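Local coordinates for protein formimidoylglutamase (Bacillus subtilis, PDB 3M1R) that hydrolyses N-formimidoyl-L-glutamate to L-glutamate and formamide in histidine degradation, using a two-manganese centre of the arginase family, at residues S135-I140 / T147-F152; T170-L175 / E179-Q184; V232-T237 / Q279-A284. One frame throughout, in Å; residues are numbered along the deposited sequence.

Contact 1: residues S135-I140 / T147-F152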
loop_
_atom_site.group_PDB
_atom_site.type_symbol
_atom_site.label_atom_id
_atom_site.label_comp_id
_atom_site.label_asym_id
_atom_site.label_seq_id
_atom_site.Cartn_x
_atom_site.Cartn_y
_atom_site.Cartn_z
ATOM N N SER D 135 8.101 -33.839 -5.278
ATOM C CA SER D 135 8.410 -34.229 -6.655
ATOM C C SER D 135 9.884 -33.998 -7.055
ATOM O O SER D 135 10.468 -34.800 -7.779
ATOM C CB SER D 135 7.459 -33.550 -7.649
ATOM O OG SER D 135 6.114 -33.965 -7.448
ATOM N N THR D 136 10.483 -32.909 -6.591
ATOM C CA THR D 136 11.849 -32.592 -7.005
ATOM C C THR D 136 12.835 -33.601 -6.428
ATOM O O THR D 136 13.601 -34.215 -7.160
ATOM C CB THR D 136 12.246 -31.181 -6.576
ATOM O OG1 THR D 136 11.853 -30.988 -5.216
ATOM C CG2 THR D 136 11.543 -30.171 -7.435
ATOM N N ILE D 137 12.793 -33.772 -5.110
ATOM C CA ILE D 137 13.628 -34.743 -4.411
ATOM C C ILE D 137 13.450 -36.175 -4.908
ATOM O O ILE D 137 14.426 -36.887 -5.122
ATOM C CB ILE D 137 13.401 -34.665 -2.900
ATOM C CG1 ILE D 137 13.899 -33.317 -2.386
ATOM C CG2 ILE D 137 14.116 -35.782 -2.201
ATOM C CD1 ILE D 137 13.591 -33.054 -0.937
ATOM N N LYS D 138 12.212 -36.600 -5.107
ATOM C CA LYS D 138 11.970 -37.930 -5.652
ATOM C C LYS D 138 12.696 -38.132 -6.990
ATOM O O LYS D 138 13.189 -39.215 -7.272
ATOM C CB LYS D 138 10.474 -38.148 -5.824
ATOM C CG LYS D 138 10.044 -39.487 -6.415
ATOM C CD LYS D 138 8.519 -39.622 -6.266
ATOM C CE LYS D 138 7.875 -40.389 -7.411
ATOM N NZ LYS D 138 6.428 -40.018 -7.546
ATOM N N ALA D 139 12.741 -37.088 -7.815
ATOM C CA ALA D 139 13.415 -37.165 -9.104
ATOM C C ALA D 139 14.907 -37.278 -8.883
ATOM O O ALA D 139 15.572 -38.093 -9.509
ATOM C CB ALA D 139 13.101 -35.950 -9.947
ATOM N N ILE D 140 15.436 -36.457 -7.984
ATOM C CA ILE D 140 16.840 -36.562 -7.625
ATOM C C ILE D 140 17.120 -37.973 -7.148
ATOM O O ILE D 140 17.972 -38.666 -7.694
ATOM C CB ILE D 140 17.218 -35.592 -6.498
ATOM C CG1 ILE D 140 17.101 -34.140 -6.964
ATOM C CG2 ILE D 140 18.615 -35.890 -5.992
ATOM C CD1 ILE D 140 17.944 -33.810 -8.149
ATOM N N THR D 147 20.191 -40.075 -1.502
ATOM C CA THR D 147 20.336 -38.632 -1.373
ATOM C C THR D 147 20.106 -38.155 0.060
ATOM O O THR D 147 19.187 -38.607 0.745
ATOM C CB THR D 147 19.366 -37.917 -2.341
ATOM O OG1 THR D 147 19.608 -38.386 -3.674
ATOM C CG2 THR D 147 19.539 -36.396 -2.301
ATOM N N ALA D 148 20.966 -37.255 0.519
ATOM C CA ALA D 148 20.740 -36.577 1.783
ATOM C C ALA D 148 20.028 -35.265 1.487
ATOM O O ALA D 148 20.293 -34.647 0.458
ATOM C CB ALA D 148 22.038 -36.303 2.465
ATOM N N VAL D 149 19.145 -34.840 2.387
ATOM C CA VAL D 149 18.447 -33.563 2.222
ATOM C C VAL D 149 18.792 -32.645 3.378
ATOM O O VAL D 149 18.630 -33.011 4.549
ATOM C CB VAL D 149 16.905 -33.723 2.146
ATOM C CG1 VAL D 149 16.213 -32.350 1.934
ATOM C CG2 VAL D 149 16.504 -34.701 1.047
ATOM N N ILE D 150 19.308 -31.466 3.045
ATOM C CA ILE D 150 19.447 -30.405 4.023
ATOM C C ILE D 150 18.274 -29.447 3.840
ATOM O O ILE D 150 18.192 -28.726 2.840
ATOM C CB ILE D 150 20.786 -29.685 3.887
ATOM C CG1 ILE D 150 21.923 -30.661 4.224
ATOM C CG2 ILE D 150 20.844 -28.466 4.803
ATOM C CD1 ILE D 150 23.275 -30.163 3.837
ATOM N N GLN D 151 17.362 -29.479 4.811
ATOM C CA GLN D 151 16.114 -28.715 4.776
ATOM C C GLN D 151 16.222 -27.516 5.723
ATOM O O GLN D 151 16.258 -27.690 6.943
ATOM C CB GLN D 151 14.949 -29.635 5.184
ATOM C CG GLN D 151 13.584 -28.961 5.401
ATOM C CD GLN D 151 12.547 -29.908 6.029
ATOM O OE1 GLN D 151 12.831 -31.079 6.304
ATOM N NE2 GLN D 151 11.349 -29.394 6.266
ATOM N N PHE D 152 16.325 -26.308 5.164
ATOM C CA PHE D 152 16.252 -25.096 5.975
ATOM C C PHE D 152 14.774 -24.767 6.185
ATOM O O PHE D 152 14.036 -24.534 5.221
ATOM C CB PHE D 152 16.968 -23.929 5.297
ATOM C CG PHE D 152 18.471 -24.037 5.327
ATOM C CD1 PHE D 152 19.192 -23.544 6.400
ATOM C CD2 PHE D 152 19.152 -24.627 4.285
ATOM C CE1 PHE D 152 20.561 -23.642 6.422
ATOM C CE2 PHE D 152 20.530 -24.740 4.309
ATOM C CZ PHE D 152 21.233 -24.241 5.369
#
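I137 and I140 on helix 133-141 lie against T147 and V149 on strand 147-152, in the layer of the arginase α/β fold where a helix packs on the central parallel sheet. Strand 121-127, this helix and strand 147-152 form a beta-alpha-beta crossover that passes over two intervening strands of the sheet, 283-289 and 239-245.

The contact is mostly aliphatic. I137 and V149 reach toward each other tip to tip: CD1 of I137 comes to 3.9 Å from CG2 of V149 and 4.0 Å from CG1 of V149, and so rests between the two methyls of the valine fork. The extended outer torsion of I137 (chi2 173°) carries that methyl out to the strand. F172 and I181 also pack on both of these residues, and F241 of strand 239-245 closes in on I137, so the pair is walled in by apolar groups.

One turn along the helix the packing changes character, because a hydroxyl enters it. I140 crosses T147 at about a right angle and offers its CG2 branch; with CG1 anti to the carbonyl carbon (chi1 -66°), the end of the chain leads away from the strand. The T147 oxygen has its polar partner nearby in the chain: OG1 is hydrogen-bonded to the carbonyl of G145, which lets a buried hydroxyl sit beside a methyl. CG2 of I140 meets both branches of the threonine, 3.5 Å from OG1 of T147 and 3.8 Å from CG2 of T147.

Contact 2: residues T170-L175 / E179-Q184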
loop_
_atom_site.group_PDB
_atom_site.type_symbol
_atom_site.label_atom_id
_atom_site.label_comp_id
_atom_site.label_asym_id
_atom_site.label_seq_id
_atom_site.Cartn_x
_atom_site.Cartn_y
_atom_site.Cartn_z
ATOM N N THR D 170 3.093 -31.257 3.574
ATOM C CA THR D 170 3.186 -32.721 3.551
ATOM C C THR D 170 4.421 -33.332 2.865
ATOM O O THR D 170 4.592 -34.551 2.913
ATOM C CB THR D 170 1.943 -33.360 2.899
ATOM O OG1 THR D 170 1.947 -33.086 1.491
ATOM C CG2 THR D 170 0.667 -32.813 3.520
ATOM N N PRO D 171 5.281 -32.507 2.240
ATOM C CA PRO D 171 6.257 -33.122 1.332
ATOM C C PRO D 171 7.088 -34.192 2.022
ATOM O O PRO D 171 7.298 -35.268 1.462
ATOM C CB PRO D 171 7.186 -31.967 0.955
ATOM C CG PRO D 171 6.570 -30.741 1.486
ATOM C CD PRO D 171 5.655 -31.125 2.589
ATOM N N PHE D 172 7.560 -33.899 3.228
ATOM C CA PHE D 172 8.509 -34.800 3.868
ATOM C C PHE D 172 7.884 -36.042 4.498
ATOM O O PHE D 172 8.550 -37.073 4.628
ATOM C CB PHE D 172 9.416 -34.052 4.839
ATOM C CG PHE D 172 10.383 -33.166 4.152
ATOM C CD1 PHE D 172 10.114 -31.817 3.996
ATOM C CD2 PHE D 172 11.542 -33.689 3.601
ATOM C CE1 PHE D 172 11.005 -31.014 3.330
ATOM C CE2 PHE D 172 12.426 -32.885 2.939
ATOM C CZ PHE D 172 12.162 -31.557 2.796
ATOM N N ARG D 173 6.610 -35.958 4.860
ATOM C CA ARG D 173 5.888 -37.158 5.277
ATOM C C ARG D 173 5.755 -38.098 4.081
ATOM O O ARG D 173 5.942 -39.308 4.201
ATOM C CB ARG D 173 4.506 -36.810 5.842
ATOM C CG ARG D 173 3.840 -37.962 6.607
ATOM C CD ARG D 173 2.571 -37.504 7.327
ATOM N NE ARG D 173 2.150 -38.482 8.324
ATOM C CZ ARG D 173 2.205 -38.285 9.637
ATOM N NH1 ARG D 173 1.798 -39.237 10.467
ATOM N NH2 ARG D 173 2.655 -37.134 10.119
ATOM N N ARG D 174 5.433 -37.530 2.924
ATOM C CA ARG D 174 5.320 -38.314 1.710
ATOM C C ARG D 174 6.659 -38.959 1.382
ATOM O O ARG D 174 6.713 -40.145 1.073
ATOM C CB ARG D 174 4.833 -37.455 0.545
ATOM C CG ARG D 174 3.318 -37.443 0.391
ATOM C CD ARG D 174 2.878 -36.668 -0.843
ATOM N NE ARG D 174 1.549 -37.083 -1.283
ATOM C CZ ARG D 174 1.320 -38.121 -2.084
ATOM N NH1 ARG D 174 2.333 -38.852 -2.537
ATOM N NH2 ARG D 174 0.077 -38.429 -2.434
ATOM N N LEU D 175 7.737 -38.180 1.463
ATOM C CA LEU D 175 9.065 -38.710 1.187
ATOM C C LEU D 175 9.426 -39.829 2.173
ATOM O O LEU D 175 9.778 -40.921 1.752
ATOM C CB LEU D 175 10.118 -37.592 1.192
ATOM C CG LEU D 175 10.015 -36.583 0.050
ATOM C CD1 LEU D 175 10.667 -35.262 0.425
ATOM C CD2 LEU D 175 10.610 -37.129 -1.239
ATOM N N GLU D 179 9.607 -43.985 1.473
ATOM C CA GLU D 179 11.002 -44.421 1.520
ATOM C C GLU D 179 11.847 -43.879 0.376
ATOM O O GLU D 179 12.805 -44.518 -0.054
ATOM C CB GLU D 179 11.084 -45.940 1.559
ATOM C CG GLU D 179 10.200 -46.558 2.610
ATOM C CD GLU D 179 10.450 -48.033 2.754
ATOM O OE1 GLU D 179 9.559 -48.824 2.378
ATOM O OE2 GLU D 179 11.546 -48.396 3.233
ATOM N N ILE D 180 11.499 -42.692 -0.105
ATOM C CA ILE D 180 12.259 -42.062 -1.173
ATOM C C ILE D 180 13.603 -41.603 -0.619
ATOM O O ILE D 180 14.637 -41.761 -1.261
ATOM C CB ILE D 180 11.470 -40.903 -1.805
ATOM C CG1 ILE D 180 10.180 -41.446 -2.432
ATOM C CG2 ILE D 180 12.315 -40.176 -2.848
ATOM C CD1 ILE D 180 9.149 -40.381 -2.788
ATOM N N ILE D 181 13.580 -41.046 0.586
ATOM C CA ILE D 181 14.804 -40.781 1.325
ATOM C C ILE D 181 14.633 -41.373 2.702
ATOM O O ILE D 181 13.526 -41.738 3.090
ATOM C CB ILE D 181 15.092 -39.280 1.480
ATOM C CG1 ILE D 181 13.992 -38.614 2.308
ATOM C CG2 ILE D 181 15.310 -38.618 0.111
ATOM C CD1 ILE D 181 14.247 -37.132 2.589
ATOM N N GLU D 182 15.725 -41.477 3.442
ATOM C CA GLU D 182 15.660 -42.031 4.788
ATOM C C GLU D 182 15.666 -40.909 5.811
ATOM O O GLU D 182 16.288 -39.871 5.598
ATOM C CB GLU D 182 16.823 -43.000 5.041
ATOM C CG GLU D 182 16.574 -44.423 4.558
ATOM C CD GLU D 182 17.786 -45.320 4.746
ATOM O OE1 GLU D 182 18.700 -44.934 5.507
ATOM O OE2 GLU D 182 17.830 -46.409 4.132
ATOM N N GLY D 183 14.968 -41.121 6.919
ATOM C CA GLY D 183 14.873 -40.125 7.971
ATOM C C GLY D 183 16.206 -39.624 8.500
ATOM O O GLY D 183 16.381 -38.421 8.731
ATOM N N GLN D 184 17.157 -40.534 8.686
ATOM C CA GLN D 184 18.444 -40.136 9.248
ATOM C C GLN D 184 19.347 -39.433 8.236
ATOM O O GLN D 184 20.428 -38.973 8.589
ATOM C CB GLN D 184 19.166 -41.319 9.877
ATOM C CG GLN D 184 19.791 -42.265 8.877
ATOM C CD GLN D 184 18.901 -43.440 8.561
ATOM O OE1 GLN D 184 17.674 -43.349 8.659
ATOM N NE2 GLN D 184 19.513 -44.561 8.188
#
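L175 turns its carbonyl oxygen to the backbone N of I180, which donates to it over 3.1 Å at 151°, with the donor tilted 21° from the carbonyl plane. This bond spans five residues and becomes possible because E179 swings to positive phi just beyond the helix, folding the chain back against its last turn.

The side chains follow the same fold-back. Those of L175 and I180 cross obliquely, with CD2 of L175 3.8 Å from CG2 of I180 and 3.9 Å from CD1 of I180, so one leucine methyl meets both branches of the isoleucine. Next along the loop, I181 comes in on the other part of the leucine, its CG1 4.2 Å from CB of L175. With that CG1 set between its own backbone N and carbonyl carbon (chi1 64°), CD1 of I181 is carried to the rim of the F172 ring, near the ring plane and 4.5 Å from CD2 of F172. I180 also packs on Y134 and A141 of helix 133-141.

F172 brings the helix close to the metal centre: its side chain is about 4 Å from that of D157, a ligand of a bound calcium ion. At the far end of helix 171-178 the arrangement is a Schellman motif, its characteristic apolar pairing across the fold-back supplied by L175 and I180.

Contact 3: residues V232-T237 / Q279-A284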
loop_
_atom_site.group_PDB
_atom_site.type_symbol
_atom_site.label_atom_id
_atom_site.label_comp_id
_atom_site.label_asym_id
_atom_site.label_seq_id
_atom_site.Cartn_x
_atom_site.Cartn_y
_atom_site.Cartn_z
ATOM N N VAL D 232 28.639 -36.820 9.103
ATOM C CA VAL D 232 28.055 -38.112 9.437
ATOM C C VAL D 232 27.101 -38.552 8.334
ATOM O O VAL D 232 27.077 -39.714 7.937
ATOM C CB VAL D 232 27.276 -38.051 10.754
ATOM C CG1 VAL D 232 26.952 -39.459 11.234
ATOM C CG2 VAL D 232 28.071 -37.293 11.799
ATOM N N VAL D 233 26.319 -37.601 7.837
ATOM C CA VAL D 233 25.296 -37.894 6.848
ATOM C C VAL D 233 25.874 -38.184 5.462
ATOM O O VAL D 233 25.404 -39.091 4.762
ATOM C CB VAL D 233 24.270 -36.751 6.782
ATOM C CG1 VAL D 233 23.339 -36.942 5.598
ATOM C CG2 VAL D 233 23.478 -36.691 8.092
ATOM N N GLN D 234 26.887 -37.406 5.075
ATOM C CA GLN D 234 27.609 -37.606 3.816
ATOM C C GLN D 234 28.174 -39.015 3.700
ATOM O O GLN D 234 28.315 -39.547 2.594
ATOM C CB GLN D 234 28.765 -36.609 3.686
ATOM C CG GLN D 234 28.347 -35.156 3.556
ATOM C CD GLN D 234 29.057 -34.440 2.418
ATOM O OE1 GLN D 234 29.842 -33.522 2.648
ATOM N NE2 GLN D 234 28.784 -34.859 1.181
ATOM N N ASP D 235 28.508 -39.601 4.848
ATOM C CA ASP D 235 29.139 -40.915 4.904
ATOM C C ASP D 235 28.135 -42.019 4.604
ATOM O O ASP D 235 28.518 -43.150 4.302
ATOM C CB ASP D 235 29.769 -41.152 6.283
ATOM C CG ASP D 235 31.153 -40.522 6.423
ATOM O OD1 ASP D 235 31.678 -39.977 5.425
ATOM O OD2 ASP D 235 31.720 -40.577 7.537
ATOM N N LYS D 236 26.850 -41.693 4.697
ATOM C CA LYS D 236 25.802 -42.681 4.463
ATOM C C LYS D 236 25.089 -42.433 3.140
ATOM O O LYS D 236 24.116 -43.117 2.827
ATOM C CB LYS D 236 24.757 -42.643 5.583
ATOM C CG LYS D 236 25.296 -42.776 6.987
ATOM C CD LYS D 236 24.155 -42.654 7.987
ATOM C CE LYS D 236 24.655 -42.552 9.417
ATOM N NZ LYS D 236 23.539 -42.265 10.374
ATOM N N THR D 237 25.554 -41.450 2.373
ATOM C CA THR D 237 24.838 -41.027 1.168
ATOM C C THR D 237 25.765 -40.677 0.003
ATOM O O THR D 237 26.965 -40.424 0.181
ATOM C CB THR D 237 23.908 -39.834 1.454
ATOM O OG1 THR D 237 24.679 -38.738 1.958
ATOM C CG2 THR D 237 22.867 -40.206 2.488
ATOM N N GLN D 279 29.863 -26.042 -1.437
ATOM C CA GLN D 279 31.244 -26.427 -1.754
ATOM C C GLN D 279 31.501 -27.912 -1.561
ATOM O O GLN D 279 32.511 -28.441 -2.023
ATOM C CB GLN D 279 32.225 -25.674 -0.862
ATOM C CG GLN D 279 32.284 -24.198 -1.131
ATOM C CD GLN D 279 33.262 -23.500 -0.222
ATOM O OE1 GLN D 279 32.998 -23.319 0.963
ATOM N NE2 GLN D 279 34.411 -23.114 -0.769
ATOM N N GLN D 280 30.594 -28.568 -0.851
ATOM C CA GLN D 280 30.760 -29.958 -0.472
ATOM C C GLN D 280 30.599 -30.856 -1.697
ATOM O O GLN D 280 30.091 -30.418 -2.728
ATOM C CB GLN D 280 29.767 -30.311 0.649
ATOM C CG GLN D 280 30.440 -30.681 1.976
ATOM C CD GLN D 280 31.243 -29.545 2.593
ATOM O OE1 GLN D 280 32.064 -29.766 3.477
ATOM N NE2 GLN D 280 31.005 -28.329 2.133
ATOM N N PRO D 281 31.059 -32.111 -1.602
ATOM C CA PRO D 281 31.009 -32.996 -2.773
ATOM C C PRO D 281 29.599 -33.504 -3.097
ATOM O O PRO D 281 28.825 -33.802 -2.202
ATOM C CB PRO D 281 31.917 -34.183 -2.371
ATOM C CG PRO D 281 32.659 -33.736 -1.146
ATOM C CD PRO D 281 31.787 -32.715 -0.474
ATOM N N ASN D 282 29.291 -33.586 -4.385
ATOM C CA ASN D 282 28.082 -34.221 -4.887
ATOM C C ASN D 282 26.785 -33.504 -4.486
ATOM O O ASN D 282 25.750 -34.137 -4.233
ATOM C CB ASN D 282 28.064 -35.711 -4.522
ATOM C CG ASN D 282 29.325 -36.451 -5.008
ATOM O OD1 ASN D 282 30.063 -37.039 -4.211
ATOM N ND2 ASN D 282 29.573 -36.409 -6.318
ATOM N N VAL D 283 26.851 -32.178 -4.443
ATOM C CA VAL D 283 25.652 -31.373 -4.313
ATOM C C VAL D 283 24.828 -31.544 -5.579
ATOM O O VAL D 283 25.242 -31.137 -6.654
ATOM C CB VAL D 283 25.991 -29.900 -4.126
ATOM C CG1 VAL D 283 24.721 -29.107 -3.893
ATOM C CG2 VAL D 283 26.933 -29.728 -2.961
ATOM N N ALA D 284 23.661 -32.158 -5.450
ATOM C CA ALA D 284 22.865 -32.520 -6.618
ATOM C C ALA D 284 21.909 -31.409 -7.069
ATOM O O ALA D 284 21.425 -31.426 -8.196
ATOM C CB ALA D 284 22.096 -33.812 -6.352
#
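Q234 of the 232-237 segment meets Q280 and P281 at the surface. Just before it, V233 faces inward onto A148 of strand 147-152, and its carbonyl oxygen accepts from K236 N at 3.0 Å and from the T237 hydroxyl, OG1, at 2.9 Å, the two donors arriving from opposite faces of the carbonyl plane.

Q234 itself carries the whole contact. Its chain bends at chi2 (-132°) and crosses both partners at about a right angle. The amide oxygen OE1 lies 3.0 Å from CG of Q280, a tight approach to a methylene, and 3.8 Å from the ring carbon CD of P281. The amide nitrogen NE2 stands 3.5 Å from the carbonyl oxygen of P281, and the amide planes of the two glutamines are 55° apart. An alanine here would lose the whole amide and probably open a gap beside Q280 and P281.

From Q234 to T237 the chain makes a type I turn, which leads on toward strand 239-245. P281 likewise precedes strand 283-289, and I240 is backbone-bonded to both N282 and A284: the contact bridges the lead-ins to two adjacent parallel strands of the arginase α/β fold.

In the fold
Contacts 1 and 2 are buried and share a single apolar cluster: V149 CG2 lies 3.7 Å from I181 CD1, so helix 133-141, strand 147-152 and the loop after helix 171-178 pack as one unit, with F172 at its metal-facing end. Contact 3 is at the surface and away from the annotated sites, yet it reaches the same sheet, with I140 CG2 of contact 1 standing 4.1 Å from A284 CB. The chemistry follows the place: contact 1 rests on side-chain packing alone, contact 2 adds a backbone bond that closes a helix, and contact 3 sets a glutamine amide against a neighbouring loop.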